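Local coordinates for FAD:protein FMN transferase (PDB 6NXI), which probably transfers the FMN moiety of FAD, with the help of magnesium, onto a threonine hydroxyl of a target flavoprotein, at residues G283-L295 with F304-L316. Numbering follows the deposited sequence.
Sequences GMAVAEANQIPVL and FKEYASSSFKPFL
Ser309, just past edge strand 304-308, bonds to Ile292 and Val294 with its hydroxyl and backbone N. The hydroxyl, turned between backbone N and carbonyl carbon (chi1 67°), gives its proton to Ile292 O (OG-O 2.7 Å), in the carbonyl plane on a lone pair, and accepts Val294 N at 3.0 Å. Ser309 N returns to Val294 O (2.9 Å, 166° at the hydrogen), so both polar backbone atoms of Val294 are satisfied by one serine. The next residue, Ser310, is held by both oxygens of Glu288, whose bent side chain comes from helix 280-289: Ser310 N meets OE2 at 2.6 Å, on the syn side but 29° out of the carboxylate plane, while Ser310 OG uses the syn lone pair of OE1 at 2.9 Å. A water accepts from Ser311 N and donates to Ala287 O. Beside these bonds, Leu295 CB lies over one face of the Phe312 ring, 3.9 Å from its centroid, and Met284 CG meets Tyr307 CB while its methyl, CE, lies over the Ala308-Ser309 peptide. Leu295 and Ala308 form a non-hydrogen-bonded pair of the antiparallel hairpin 294-299/304-308. Where that hairpin ends, the polar groups of turn 309-311 thus tie the C-terminal tail to both strand and helix.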
# COMPACT_ATOMS: atom_id res chain seq x y z
N GLY A 283 -14.69 -9.35 0.06
CA GLY A 283 -13.58 -8.84 0.88
C GLY A 283 -13.77 -9.13 2.36
O GLY A 283 -12.79 -9.56 3.03
N MET A 284 -14.94 -8.86 2.91
CA MET A 284 -15.17 -9.11 4.35
C MET A 284 -15.12 -10.63 4.60
O MET A 284 -14.61 -11.03 5.68
CB MET A 284 -16.48 -8.50 4.84
CG MET A 284 -16.51 -6.97 4.78
SD MET A 284 -15.13 -6.16 5.66
CE MET A 284 -15.44 -6.83 7.30
N ALA A 285 -15.51 -11.44 3.62
CA ALA A 285 -15.48 -12.92 3.74
C ALA A 285 -14.02 -13.37 3.86
O ALA A 285 -13.71 -14.18 4.78
CB ALA A 285 -16.19 -13.60 2.60
N VAL A 286 -13.13 -12.83 3.03
CA VAL A 286 -11.68 -13.15 3.16
C VAL A 286 -11.16 -12.69 4.53
O VAL A 286 -10.35 -13.41 5.16
CB VAL A 286 -10.86 -12.57 1.99
CG1 VAL A 286 -9.36 -12.63 2.25
CG2 VAL A 286 -11.21 -13.29 0.71
N ALA A 287 -11.57 -11.51 4.99
CA ALA A 287 -11.07 -10.95 6.27
C ALA A 287 -11.52 -11.88 7.41
O ALA A 287 -10.77 -12.12 8.37
CB ALA A 287 -11.57 -9.55 6.50
N GLU A 288 -12.76 -12.33 7.34
CA GLU A 288 -13.29 -13.26 8.37
C GLU A 288 -12.54 -14.59 8.38
O GLU A 288 -12.21 -15.05 9.49
CB GLU A 288 -14.77 -13.53 8.10
CG GLU A 288 -15.60 -12.40 8.63
CD GLU A 288 -15.47 -12.17 10.11
OE1 GLU A 288 -15.37 -13.15 10.89
OE2 GLU A 288 -15.62 -11.02 10.49
N ALA A 289 -12.30 -15.17 7.21
CA ALA A 289 -11.72 -16.52 7.05
C ALA A 289 -10.25 -16.50 7.47
O ALA A 289 -9.71 -17.59 7.78
CB ALA A 289 -11.89 -16.99 5.63
N ASN A 290 -9.61 -15.33 7.50
CA ASN A 290 -8.14 -15.26 7.66
C ASN A 290 -7.77 -14.40 8.87
O ASN A 290 -6.57 -14.06 9.02
CB ASN A 290 -7.51 -14.80 6.36
CG ASN A 290 -7.69 -15.82 5.25
OD1 ASN A 290 -6.93 -16.78 5.16
ND2 ASN A 290 -8.69 -15.66 4.40
N GLN A 291 -8.72 -14.08 9.74
CA GLN A 291 -8.38 -13.34 10.98
C GLN A 291 -7.68 -12.03 10.61
O GLN A 291 -6.75 -11.65 11.31
CB GLN A 291 -7.45 -14.13 11.91
CG GLN A 291 -7.93 -15.54 12.19
CD GLN A 291 -9.08 -15.48 13.16
OE1 GLN A 291 -10.19 -15.09 12.79
NE2 GLN A 291 -8.83 -15.89 14.39
N ILE A 292 -8.15 -11.32 9.58
CA ILE A 292 -7.61 -9.99 9.20
C ILE A 292 -8.50 -8.93 9.83
O ILE A 292 -9.70 -8.93 9.55
CB ILE A 292 -7.56 -9.83 7.68
CG1 ILE A 292 -6.88 -11.00 6.98
CG2 ILE A 292 -6.87 -8.53 7.34
CD1 ILE A 292 -6.99 -10.92 5.48
N PRO A 293 -7.96 -8.04 10.68
CA PRO A 293 -8.71 -6.89 11.18
C PRO A 293 -8.94 -5.89 10.04
O PRO A 293 -7.98 -5.30 9.52
CB PRO A 293 -7.87 -6.32 12.31
CG PRO A 293 -6.85 -7.37 12.61
CD PRO A 293 -6.64 -8.12 11.33
N VAL A 294 -10.20 -5.71 9.66
CA VAL A 294 -10.54 -4.79 8.54
C VAL A 294 -11.77 -3.98 8.91
O VAL A 294 -12.74 -4.56 9.48
CB VAL A 294 -10.80 -5.56 7.23
CG1 VAL A 294 -11.00 -4.60 6.08
CG2 VAL A 294 -9.67 -6.53 6.95
N LEU A 295 -11.76 -2.72 8.49
CA LEU A 295 -12.95 -1.84 8.50
C LEU A 295 -13.15 -1.34 7.07
O LEU A 295 -12.30 -0.64 6.51
CB LEU A 295 -12.75 -0.69 9.48
CG LEU A 295 -13.96 0.23 9.61
CD1 LEU A 295 -15.10 -0.49 10.29
CD2 LEU A 295 -13.58 1.49 10.37
N PHE A 304 -24.07 5.84 4.27
CA PHE A 304 -22.82 5.07 4.41
C PHE A 304 -23.03 4.04 5.51
O PHE A 304 -23.90 4.23 6.39
CB PHE A 304 -21.62 5.96 4.76
CG PHE A 304 -21.34 7.05 3.77
CD1 PHE A 304 -20.56 6.81 2.65
CD2 PHE A 304 -21.91 8.31 3.91
CE1 PHE A 304 -20.32 7.79 1.70
CE2 PHE A 304 -21.64 9.30 2.97
CZ PHE A 304 -20.89 9.03 1.85
N LYS A 305 -22.25 2.97 5.42
CA LYS A 305 -22.30 1.86 6.37
C LYS A 305 -20.86 1.39 6.60
O LYS A 305 -20.00 1.55 5.69
CB LYS A 305 -23.23 0.78 5.82
CG LYS A 305 -23.32 -0.49 6.65
CD LYS A 305 -23.91 -1.65 5.87
CE LYS A 305 -25.42 -1.67 5.89
NZ LYS A 305 -25.94 -2.76 5.03
N GLU A 306 -20.58 0.91 7.80
CA GLU A 306 -19.28 0.29 8.10
C GLU A 306 -19.48 -1.21 8.24
O GLU A 306 -20.48 -1.65 8.83
CB GLU A 306 -18.68 0.75 9.42
CG GLU A 306 -19.03 2.17 9.78
CD GLU A 306 -18.22 2.69 10.95
OE1 GLU A 306 -17.84 1.88 11.83
OE2 GLU A 306 -17.98 3.91 10.98
N TYR A 307 -18.50 -1.97 7.82
CA TYR A 307 -18.40 -3.41 8.10
C TYR A 307 -17.05 -3.62 8.76
O TYR A 307 -16.04 -3.23 8.12
CB TYR A 307 -18.45 -4.22 6.82
CG TYR A 307 -19.74 -4.15 6.05
CD1 TYR A 307 -20.81 -4.99 6.32
CD2 TYR A 307 -19.86 -3.24 5.02
CE1 TYR A 307 -21.97 -4.92 5.56
CE2 TYR A 307 -21.00 -3.18 4.25
CZ TYR A 307 -22.06 -4.01 4.53
OH TYR A 307 -23.16 -3.86 3.74
N ALA A 308 -17.05 -4.12 9.99
CA ALA A 308 -15.82 -4.49 10.73
C ALA A 308 -15.75 -6.02 10.79
O ALA A 308 -16.77 -6.66 11.11
CB ALA A 308 -15.83 -3.89 12.10
N SER A 309 -14.59 -6.58 10.48
CA SER A 309 -14.36 -8.03 10.64
C SER A 309 -14.37 -8.37 12.14
O SER A 309 -14.14 -7.47 12.96
CB SER A 309 -13.10 -8.45 9.97
OG SER A 309 -11.96 -7.91 10.61
N SER A 310 -14.53 -9.65 12.47
CA SER A 310 -14.51 -10.15 13.87
C SER A 310 -13.21 -9.75 14.55
O SER A 310 -13.24 -9.50 15.76
CB SER A 310 -14.70 -11.64 13.89
OG SER A 310 -16.01 -11.94 13.48
N SER A 311 -12.10 -9.73 13.83
CA SER A 311 -10.79 -9.45 14.46
C SER A 311 -10.55 -7.94 14.58
O SER A 311 -9.59 -7.56 15.27
CB SER A 311 -9.71 -10.19 13.75
OG SER A 311 -9.63 -9.73 12.42
N PHE A 312 -11.38 -7.08 13.96
CA PHE A 312 -11.32 -5.60 14.08
C PHE A 312 -12.21 -5.06 15.21
O PHE A 312 -11.96 -3.94 15.69
CB PHE A 312 -11.80 -4.89 12.81
CG PHE A 312 -11.41 -3.44 12.75
CD1 PHE A 312 -10.22 -3.04 12.15
CD2 PHE A 312 -12.22 -2.46 13.30
CE1 PHE A 312 -9.85 -1.70 12.12
CE2 PHE A 312 -11.85 -1.12 13.26
CZ PHE A 312 -10.67 -0.74 12.69
N LYS A 313 -13.24 -5.81 15.60
CA LYS A 313 -14.25 -5.37 16.59
C LYS A 313 -13.55 -4.71 17.78
O LYS A 313 -13.86 -3.56 18.09
CB LYS A 313 -15.15 -6.53 17.03
CG LYS A 313 -15.88 -7.27 15.91
CD LYS A 313 -16.69 -6.38 14.98
CE LYS A 313 -17.78 -7.15 14.24
NZ LYS A 313 -18.74 -6.24 13.57
N PRO A 314 -12.57 -5.37 18.45
CA PRO A 314 -11.96 -4.83 19.67
C PRO A 314 -11.58 -3.34 19.60
O PRO A 314 -11.83 -2.61 20.55
CB PRO A 314 -10.68 -5.67 19.82
CG PRO A 314 -11.02 -6.99 19.18
CD PRO A 314 -11.95 -6.65 18.04
N PHE A 315 -10.99 -2.93 18.47
CA PHE A 315 -10.30 -1.63 18.27
C PHE A 315 -11.28 -0.46 18.32
O PHE A 315 -10.86 0.62 18.78
CB PHE A 315 -9.49 -1.68 16.97
CG PHE A 315 -8.34 -2.65 17.07
CD1 PHE A 315 -7.23 -2.33 17.84
CD2 PHE A 315 -8.39 -3.89 16.46
CE1 PHE A 315 -6.18 -3.22 17.95
CE2 PHE A 315 -7.34 -4.78 16.58
CZ PHE A 315 -6.24 -4.44 17.32
N LEU A 316 -12.53 -0.64 17.86
CA LEU A 316 -13.59 0.39 18.02
C LEU A 316 -13.84 0.61 19.52
O LEU A 316 -14.89 0.31 20.09
CB LEU A 316 -14.85 -0.06 17.29
CG LEU A 316 -14.70 -0.22 15.78
CD1 LEU A 316 -16.05 -0.43 15.11
CD2 LEU A 316 -13.98 0.98 15.17
O HOH W 1 -11.53 -11.35 11.12